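Local coordinates for putative uncharacterized protein (Pyrococcus furiosus, PDB 3V68) that is a DUF2666-family protein of unknown function that probably binds double-stranded DNA, at residues S65-L70 with I109-L114; I189-F193 with Y224-M229; G195-V199 with S231-L235. One frame throughout, in Å; residues are numbered along the deposited sequence. Where two conformers were deposited one is given.

Contact 1: S65-L70 with I109-L114; sequences SLEEKL and ILKNEL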
loop_
_atom_site.group_PDB
_atom_site.type_symbol
_atom_site.label_atom_id
_atom_site.label_comp_id
_atom_site.label_asym_id
_atom_site.label_seq_id
_atom_site.Cartn_x
_atom_site.Cartn_y
_atom_site.Cartn_z
ATOM N N SER A 65 -17.560 13.827 6.053
ATOM C CA SER A 65 -16.513 13.732 7.061
ATOM C C SER A 65 -15.799 12.395 6.920
ATOM O O SER A 65 -16.245 11.531 6.169
ATOM C CB SER A 65 -17.140 13.806 8.448
ATOM O OG SER A 65 -18.008 12.703 8.651
ATOM N N LEU A 66 -14.706 12.220 7.655
ATOM C CA LEU A 66 -14.011 10.931 7.684
ATOM C C LEU A 66 -14.963 9.782 8.015
ATOM O O LEU A 66 -14.972 8.764 7.321
ATOM C CB LEU A 66 -12.844 10.955 8.672
ATOM C CG LEU A 66 -12.107 9.630 8.901
ATOM C CD1 LEU A 66 -11.518 9.101 7.597
ATOM C CD2 LEU A 66 -11.028 9.803 9.950
ATOM N N GLU A 67 -15.766 9.958 9.064
ATOM C CA GLU A 67 -16.705 8.927 9.504
ATOM C C GLU A 67 -17.695 8.551 8.405
ATOM O O GLU A 67 -18.014 7.375 8.228
ATOM C CB GLU A 67 -17.455 9.371 10.766
ATOM C CG GLU A 67 -16.576 9.505 12.016
ATOM C CD GLU A 67 -15.875 10.855 12.149
ATOM O OE1 GLU A 67 -15.906 11.670 11.202
ATOM O OE2 GLU A 67 -15.282 11.107 13.217
ATOM N N GLU A 68 -18.162 9.555 7.668
ATOM C CA GLU A 68 -19.080 9.331 6.554
ATOM C C GLU A 68 -18.391 8.617 5.392
ATOM O O GLU A 68 -18.989 7.753 4.748
ATOM C CB GLU A 68 -19.696 10.649 6.089
ATOM C CG GLU A 68 -20.682 11.225 7.088
ATOM C CD GLU A 68 -21.305 12.525 6.626
ATOM O OE1 GLU A 68 -20.562 13.484 6.326
ATOM O OE2 GLU A 68 -22.550 12.594 6.589
ATOM N N LYS A 69 -17.134 8.976 5.144
ATOM C CA LYS A 69 -16.345 8.336 4.095
ATOM C C LYS A 69 -16.112 6.861 4.407
ATOM O O LYS A 69 -16.224 6.011 3.523
ATOM C CB LYS A 69 -15.017 9.063 3.881
ATOM C CG LYS A 69 -15.165 10.431 3.232
ATOM C CD LYS A 69 -13.817 11.087 3.026
ATOM C CE LYS A 69 -13.948 12.371 2.227
ATOM N NZ LYS A 69 -12.637 13.072 2.130
ATOM N N LEU A 70 -15.796 6.566 5.667
ATOM C CA LEU A 70 -15.605 5.185 6.108
ATOM C C LEU A 70 -16.873 4.349 5.932
ATOM O O LEU A 70 -16.818 3.229 5.428
ATOM C CB LEU A 70 -15.101 5.131 7.556
ATOM C CG LEU A 70 -13.705 5.706 7.809
ATOM C CD1 LEU A 70 -13.383 5.694 9.291
ATOM C CD2 LEU A 70 -12.638 4.949 7.033
ATOM N N ILE A 109 -8.911 7.781 -1.186
ATOM C CA ILE A 109 -9.968 8.524 -0.487
ATOM C C ILE A 109 -9.520 9.004 0.896
ATOM O O ILE A 109 -9.904 10.092 1.331
ATOM C CB ILE A 109 -11.291 7.704 -0.380
ATOM C CG1 ILE A 109 -11.910 7.451 -1.769
ATOM C CG2 ILE A 109 -12.306 8.386 0.553
ATOM C CD1 ILE A 109 -12.269 8.714 -2.574
ATOM N N LEU A 110 -8.697 8.210 1.577
ATOM C CA LEU A 110 -8.367 8.493 2.977
ATOM C C LEU A 110 -7.013 9.132 3.252
ATOM O O LEU A 110 -6.773 9.588 4.366
ATOM C CB LEU A 110 -8.491 7.218 3.817
ATOM C CG LEU A 110 -9.856 6.531 3.853
ATOM C CD1 LEU A 110 -9.757 5.293 4.719
ATOM C CD2 LEU A 110 -10.947 7.468 4.361
ATOM N N LYS A 111 -6.130 9.180 2.253
ATOM C CA LYS A 111 -4.745 9.608 2.502
ATOM C C LYS A 111 -4.588 11.048 2.999
ATOM O O LYS A 111 -3.606 11.364 3.662
ATOM C CB LYS A 111 -3.833 9.331 1.302
ATOM C CG LYS A 111 -4.177 10.094 0.042
ATOM C CD LYS A 111 -3.176 9.777 -1.053
ATOM C CE LYS A 111 -3.307 10.747 -2.209
ATOM N NZ LYS A 111 -2.391 10.386 -3.323
ATOM N N ASN A 112 -5.553 11.906 2.685
ATOM C CA ASN A 112 -5.544 13.264 3.222
ATOM C C ASN A 112 -6.361 13.422 4.507
ATOM O O ASN A 112 -6.380 14.504 5.097
ATOM C CB ASN A 112 -5.997 14.277 2.160
ATOM C CG ASN A 112 -5.056 14.337 0.969
ATOM O OD1 ASN A 112 -3.833 14.357 1.120
ATOM N ND2 ASN A 112 -5.630 14.379 -0.228
ATOM N N GLU A 113 -7.020 12.342 4.934
ATOM C CA GLU A 113 -7.838 12.322 6.158
ATOM C C GLU A 113 -7.116 11.627 7.320
ATOM O O GLU A 113 -7.388 11.903 8.491
ATOM C CB GLU A 113 -9.169 11.601 5.907
ATOM C CG GLU A 113 -10.047 12.184 4.794
ATOM C CD GLU A 113 -11.113 13.141 5.302
ATOM O OE1 GLU A 113 -11.442 13.108 6.506
ATOM O OE2 GLU A 113 -11.636 13.923 4.483
ATOM N N LEU A 114 -6.208 10.713 6.981
ATOM C CA LEU A 114 -5.521 9.868 7.959
ATOM C C LEU A 114 -4.049 9.694 7.589
ATOM O O LEU A 114 -3.681 9.885 6.427
ATOM C CB LEU A 114 -6.195 8.493 8.026
ATOM C CG LEU A 114 -7.572 8.360 8.680
ATOM C CD1 LEU A 114 -8.180 7.028 8.304
ATOM C CD2 LEU A 114 -7.478 8.496 10.196
HETATM O O HOH W 1 -11.467 11.931 -0.137
#
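Leu66 packs where helix 91-110 gives way to the loop that follows, and meets two leucines there. With CG anti to the backbone N (chi1 175°), its two methyls split between partners: CD1 meets Leu110 CD2 at 3.7 Å, and CD2 lies 3.8 Å from Leu114 CD2. The Leu66 side chain crosses both of these leucines at roughly a right angle. One turn on, Leu70 CD2 packs 3.7 Å from Leu110 CD1, so both methyls of Leu110 are used.

The polar half is a salt bridge. Lys69, extended beyond CG, crosses Ile109 with its CD near CG2, and places NZ 2.7 Å from Glu113 OE2, above the carboxylate plane (41° out of it). A water joins the same ammonium to the backbone, accepting from Lys69 NZ at 2.8 Å and donating to Ile109 O. Glu113 is bent at chi2, which folds its carboxylate back over Leu66, with OE1 3.4 Å from Leu66 CB.

Ser65 and Glu68 form a capping box that starts helix 66-73, although the bond from Glu68 N to Ser65 OG is weak. The ion pair thus borders a buried leucine cluster, and a carboxylate and a water both meet the Lys69 charge.

Contact 2: I189-F193 with Y224-M229; sequences IVEYF and YAAREM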
loop_
_atom_site.group_PDB
_atom_site.type_symbol
_atom_site.label_atom_id
_atom_site.label_comp_id
_atom_site.label_asym_id
_atom_site.label_seq_id
_atom_site.Cartn_x
_atom_site.Cartn_y
_atom_site.Cartn_z
ATOM N N ILE A 189 -0.571 -2.076 19.678
ATOM C CA ILE A 189 -1.526 -1.414 18.793
ATOM C C ILE A 189 -2.727 -2.319 18.507
ATOM O O ILE A 189 -3.871 -1.859 18.507
ATOM C CB ILE A 189 -0.845 -0.929 17.479
ATOM C CG1 ILE A 189 0.110 0.231 17.788
ATOM C CG2 ILE A 189 -1.891 -0.506 16.442
ATOM C CD1 ILE A 189 1.036 0.617 16.654
ATOM N N VAL A 190 -2.468 -3.602 18.258
ATOM C CA VAL A 190 -3.559 -4.550 18.037
ATOM C C VAL A 190 -4.472 -4.584 19.262
ATOM O O VAL A 190 -5.696 -4.485 19.143
ATOM C CB VAL A 190 -3.035 -5.968 17.703
ATOM C CG1 VAL A 190 -4.164 -7.002 17.765
ATOM C CG2 VAL A 190 -2.375 -5.976 16.331
ATOM N N GLU A 191 -3.871 -4.685 20.441
ATOM C CA GLU A 191 -4.659 -4.788 21.666
ATOM C C GLU A 191 -5.416 -3.502 21.992
ATOM O O GLU A 191 -6.521 -3.545 22.514
ATOM C CB GLU A 191 -3.790 -5.264 22.826
ATOM C CG GLU A 191 -3.409 -6.723 22.646
ATOM C CD GLU A 191 -2.435 -7.239 23.671
ATOM O OE1 GLU A 191 -2.363 -6.684 24.792
ATOM O OE2 GLU A 191 -1.748 -8.237 23.353
ATOM N N TYR A 192 -4.830 -2.363 21.636
ATOM C CA TYR A 192 -5.482 -1.065 21.797
ATOM C C TYR A 192 -6.871 -1.020 21.136
ATOM O O TYR A 192 -7.816 -0.457 21.699
ATOM C CB TYR A 192 -4.566 0.016 21.218
ATOM C CG TYR A 192 -5.033 1.444 21.379
ATOM C CD1 TYR A 192 -5.656 2.110 20.326
ATOM C CD2 TYR A 192 -4.815 2.141 22.566
ATOM C CE1 TYR A 192 -6.070 3.427 20.453
ATOM C CE2 TYR A 192 -5.223 3.465 22.703
ATOM C CZ TYR A 192 -5.851 4.096 21.644
ATOM O OH TYR A 192 -6.259 5.398 21.768
ATOM N N PHE A 193 -6.989 -1.626 19.954
ATOM C CA PHE A 193 -8.247 -1.638 19.206
ATOM C C PHE A 193 -9.093 -2.896 19.454
ATOM O O PHE A 193 -10.085 -3.130 18.760
ATOM C CB PHE A 193 -7.965 -1.463 17.708
ATOM C CG PHE A 193 -7.509 -0.080 17.339
ATOM C CD1 PHE A 193 -8.437 0.946 17.186
ATOM C CD2 PHE A 193 -6.157 0.198 17.146
ATOM C CE1 PHE A 193 -8.024 2.234 16.844
ATOM C CE2 PHE A 193 -5.736 1.482 16.793
ATOM C CZ PHE A 193 -6.669 2.501 16.649
ATOM N N TYR A 224 0.508 2.647 11.785
ATOM C CA TYR A 224 0.057 1.300 12.115
ATOM C C TYR A 224 -1.253 1.328 12.890
ATOM O O TYR A 224 -2.107 0.465 12.698
ATOM C CB TYR A 224 1.162 0.524 12.840
ATOM C CG TYR A 224 2.321 0.264 11.912
ATOM C CD1 TYR A 224 2.283 -0.799 11.014
ATOM C CD2 TYR A 224 3.424 1.118 11.885
ATOM C CE1 TYR A 224 3.334 -1.027 10.128
ATOM C CE2 TYR A 224 4.477 0.901 11.006
ATOM C CZ TYR A 224 4.423 -0.171 10.139
ATOM O OH TYR A 224 5.464 -0.373 9.275
ATOM N N ALA A 225 -1.427 2.345 13.731
ATOM C CA ALA A 225 -2.692 2.545 14.416
ATOM C C ALA A 225 -3.808 2.821 13.415
ATOM O O ALA A 225 -4.900 2.278 13.546
ATOM C CB ALA A 225 -2.583 3.662 15.442
ATOM N N ALA A 226 -3.529 3.647 12.401
ATOM C CA ALA A 226 -4.523 3.891 11.357
ATOM C C ALA A 226 -4.887 2.607 10.616
ATOM O O ALA A 226 -6.065 2.334 10.385
ATOM C CB ALA A 226 -4.043 4.959 10.386
ATOM N N ARG A 227 -3.879 1.815 10.261
ATOM C CA ARG A 227 -4.113 0.555 9.566
ATOM C C ARG A 227 -4.921 -0.412 10.430
ATOM O O ARG A 227 -5.833 -1.070 9.934
ATOM C CB ARG A 227 -2.790 -0.069 9.132
ATOM C CG ARG A 227 -2.220 0.607 7.897
ATOM C CD ARG A 227 -0.745 0.304 7.707
ATOM N NE ARG A 227 -0.323 0.686 6.361
ATOM C CZ ARG A 227 -0.076 1.936 5.973
ATOM N NH1 ARG A 227 -0.185 2.950 6.829
ATOM N NH2 ARG A 227 0.281 2.170 4.721
ATOM N N GLU A 228 -4.590 -0.493 11.717
ATOM C CA GLU A 228 -5.328 -1.364 12.627
ATOM C C GLU A 228 -6.785 -0.931 12.763
ATOM O O GLU A 228 -7.690 -1.770 12.722
ATOM C CB GLU A 228 -4.643 -1.439 13.996
ATOM C CG GLU A 228 -5.294 -2.428 14.978
ATOM C CD GLU A 228 -5.266 -3.880 14.519
ATOM O OE1 GLU A 228 -4.457 -4.238 13.638
ATOM O OE2 GLU A 228 -6.053 -4.681 15.068
ATOM N N MET A 229 -7.011 0.376 12.909
ATOM C CA MET A 229 -8.369 0.921 13.005
ATOM C C MET A 229 -9.184 0.558 11.764
ATOM O O MET A 229 -10.312 0.069 11.866
ATOM C CB MET A 229 -8.330 2.439 13.207
ATOM C CG MET A 229 -9.703 3.099 13.327
ATOM S SD MET A 229 -10.447 3.549 11.746
ATOM C CE MET A 229 -9.514 5.014 11.325
#
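The CA atoms of Ile189 and Ala225 lie 6.0 Å apart, and the spacing grows only to 6.7 Å between the CA atoms of Phe193 and Met229, where helix 186-192 has just ended. No hydrogen bond joins the two segments; side chains do the work. Ile189 sends CG2 to Ala225 CA (3.7 Å) and CD1 to the CB of Tyr224, whose hydroxyl is bonded to Val175 O.

Phe193 fills the other end. With CG anti to its carbonyl carbon (chi1 -71°), the ring lies against helix 219-231, with Met229 N 4.1 Å above its plane on one face and Tyr192 CD1 over the opposite face. Phe193 CE1 meets Met229 CB at 3.7 Å, and CE2 approaches Ala225 O. Glu228 CG lies obliquely to the ring, 3.5 Å from Phe193 CD2; the chain then bends at chi2 so that the carboxylate crosses Val190, OE1 nearest CG2, and OE2 forms a salt bridge with Lys232 NZ. A leucine in place of Phe193 would probably open a gap beside Met229 CB and leave the Glu228 methylenes less firmly held.

This is helix-to-helix packing in the helical part of an alpha/beta chain, with Ile208 and Phe212 of helix 202-213 covering Phe193.

Contact 3: G195-V199 with S231-L235; sequences GFKKV and SKLGL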
loop_
_atom_site.group_PDB
_atom_site.type_symbol
_atom_site.label_atom_id
_atom_site.label_comp_id
_atom_site.label_asym_id
_atom_site.label_seq_id
_atom_site.Cartn_x
_atom_site.Cartn_y
_atom_site.Cartn_z
ATOM N N GLY A 195 -11.331 -3.849 21.455
ATOM C CA GLY A 195 -12.746 -3.711 21.801
ATOM C C GLY A 195 -13.687 -3.565 20.619
ATOM O O GLY A 195 -14.890 -3.368 20.801
ATOM N N PHE A 196 -13.136 -3.660 19.408
ATOM C CA PHE A 196 -13.899 -3.543 18.162
ATOM C C PHE A 196 -13.675 -4.743 17.249
ATOM O O PHE A 196 -12.560 -5.266 17.150
ATOM C CB PHE A 196 -13.479 -2.286 17.398
ATOM C CG PHE A 196 -13.781 -1.003 18.117
ATOM C CD1 PHE A 196 -12.861 -0.453 19.006
ATOM C CD2 PHE A 196 -14.977 -0.328 17.887
ATOM C CE1 PHE A 196 -13.137 0.739 19.671
ATOM C CE2 PHE A 196 -15.259 0.863 18.546
ATOM C CZ PHE A 196 -14.332 1.400 19.436
ATOM N N LYS A 197 -14.744 -5.165 16.577
ATOM C CA LYS A 197 -14.689 -6.248 15.597
ATOM C C LYS A 197 -15.814 -6.084 14.580
ATOM O O LYS A 197 -16.956 -5.831 14.960
ATOM C CB LYS A 197 -14.795 -7.614 16.286
ATOM C CG LYS A 197 -14.611 -8.780 15.324
ATOM C CD LYS A 197 -14.602 -10.126 16.022
ATOM C CE LYS A 197 -14.261 -11.218 15.021
ATOM N NZ LYS A 197 -14.087 -12.550 15.659
ATOM N N LYS A 198 -15.481 -6.221 13.297
ATOM C CA LYS A 198 -16.457 -6.118 12.205
ATOM C C LYS A 198 -17.359 -4.886 12.345
ATOM O O LYS A 198 -18.590 -4.996 12.411
ATOM C CB LYS A 198 -17.283 -7.410 12.090
ATOM C CG LYS A 198 -16.710 -8.438 11.128
ATOM C CD LYS A 198 -15.516 -9.185 11.704
ATOM C CE LYS A 198 -14.952 -10.196 10.710
ATOM N NZ LYS A 198 -15.895 -11.310 10.416
ATOM N N VAL A 199 -16.723 -3.718 12.402
ATOM C CA VAL A 199 -17.401 -2.437 12.621
ATOM C C VAL A 199 -18.205 -2.012 11.390
ATOM O O VAL A 199 -17.650 -1.873 10.296
ATOM C CB VAL A 199 -16.374 -1.335 12.991
ATOM C CG1 VAL A 199 -17.048 0.027 13.118
ATOM C CG2 VAL A 199 -15.637 -1.696 14.279
ATOM N N SER A 231 -8.626 -1.906 9.682
ATOM C CA SER A 231 -8.810 -3.359 9.583
ATOM C C SER A 231 -10.089 -3.830 10.279
ATOM O O SER A 231 -10.693 -4.829 9.868
ATOM C CB SER A 231 -7.589 -4.103 10.133
ATOM O OG SER A 231 -7.651 -4.226 11.540
ATOM N N LYS A 232 -10.507 -3.106 11.316
ATOM C CA LYS A 232 -11.713 -3.466 12.066
ATOM C C LYS A 232 -12.981 -3.233 11.248
ATOM O O LYS A 232 -14.038 -3.781 11.559
ATOM C CB LYS A 232 -11.786 -2.712 13.402
ATOM C CG LYS A 232 -10.621 -2.967 14.353
ATOM C CD LYS A 232 -10.406 -4.455 14.633
ATOM C CE LYS A 232 -9.332 -4.669 15.688
ATOM N NZ LYS A 232 -8.846 -6.086 15.705
ATOM N N LEU A 233 -12.863 -2.400 10.216
ATOM C CA LEU A 233 -13.946 -2.151 9.266
ATOM C C LEU A 233 -13.814 -3.013 8.010
ATOM O O LEU A 233 -14.647 -2.928 7.101
ATOM C CB LEU A 233 -13.966 -0.671 8.867
ATOM C CG LEU A 233 -14.595 0.363 9.808
ATOM C CD1 LEU A 233 -13.737 0.604 11.042
ATOM C CD2 LEU A 233 -14.810 1.665 9.054
ATOM N N GLY A 234 -12.766 -3.830 7.955
ATOM C CA GLY A 234 -12.474 -4.658 6.785
ATOM C C GLY A 234 -11.858 -3.855 5.655
ATOM O O GLY A 234 -11.926 -4.252 4.487
ATOM N N LEU A 235 -11.265 -2.716 6.001
ATOM C CA LEU A 235 -10.646 -1.848 5.009
ATOM C C LEU A 235 -9.134 -1.997 5.000
ATOM O O LEU A 235 -8.515 -2.224 6.043
ATOM C CB LEU A 235 -11.023 -0.386 5.268
ATOM C CG LEU A 235 -12.497 0.002 5.084
ATOM C CD1 LEU A 235 -12.743 1.419 5.571
ATOM C CD2 LEU A 235 -12.965 -0.157 3.635
HETATM O O HOH W 2 -17.206 -3.574 8.027
#
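Val199 and Leu233 bring their CA atoms to 4.8 Å where the loop after helix 186-192 passes the end of helix 219-231, and a single backbone bond ties the two segments, from Val199 N to Lys232 O at 2.8 Å. It is nearly straight at the hydrogen (163°), with the donor tilted 24° from the carbonyl plane. A water reinforces the junction, donating to both Val199 O and Leu233 O.

Beside this bond the valine packs on the turn: Val199 CB lies 3.8 Å from Leu233 CD1, and CG1 reaches the same methyl, while CG2 passes over Lys232 CB. Val199 holds CG1 anti to the backbone N (chi1 176°), which places CG1 by Leu233 and CG2 by Lys232.

Lys232 covers the rest. Bent at chi2, it carries its methylenes past the Phe196 carbonyl, with CD 3.4 Å from Phe196 O, and its NZ goes on to the helix before it. The Phe196 ring turns from this junction and packs on Ile208 and Leu211 of helix 202-213.

Ser231 to Gly234 form a type I turn, closed by a bond of 3.0 Å from Gly234 N to Ser231 O. Gly234, with its positive phi, completes a Schellman motif, the common C-terminal ending of an alpha-helix, and the Lys232 carbonyl at this helix end accepts from the neighbouring loop.

How the contacts relate
Contact 1 closes along the chain before the other two open, and it belongs to the first DUF2666 region, whereas contacts 2 and 3 lie in the second. Those two alternate their segments: both pair the part around and after helix 186-192 with helix 219-231 and the loop beyond it. Their centres are about 10 Å apart, and Phe193 O meets Lys232 CE between them. Contact 1 lies about 16 Å from contact 2 and 15 Å from contact 3, centre to centre, yet touches both, through Leu114 against Met229 and Leu70 against Leu233 and Leu235. Helix 219-231 and the loop after it thus pack on the helices of the first region, joining both into one helical body beside the four-stranded sheet.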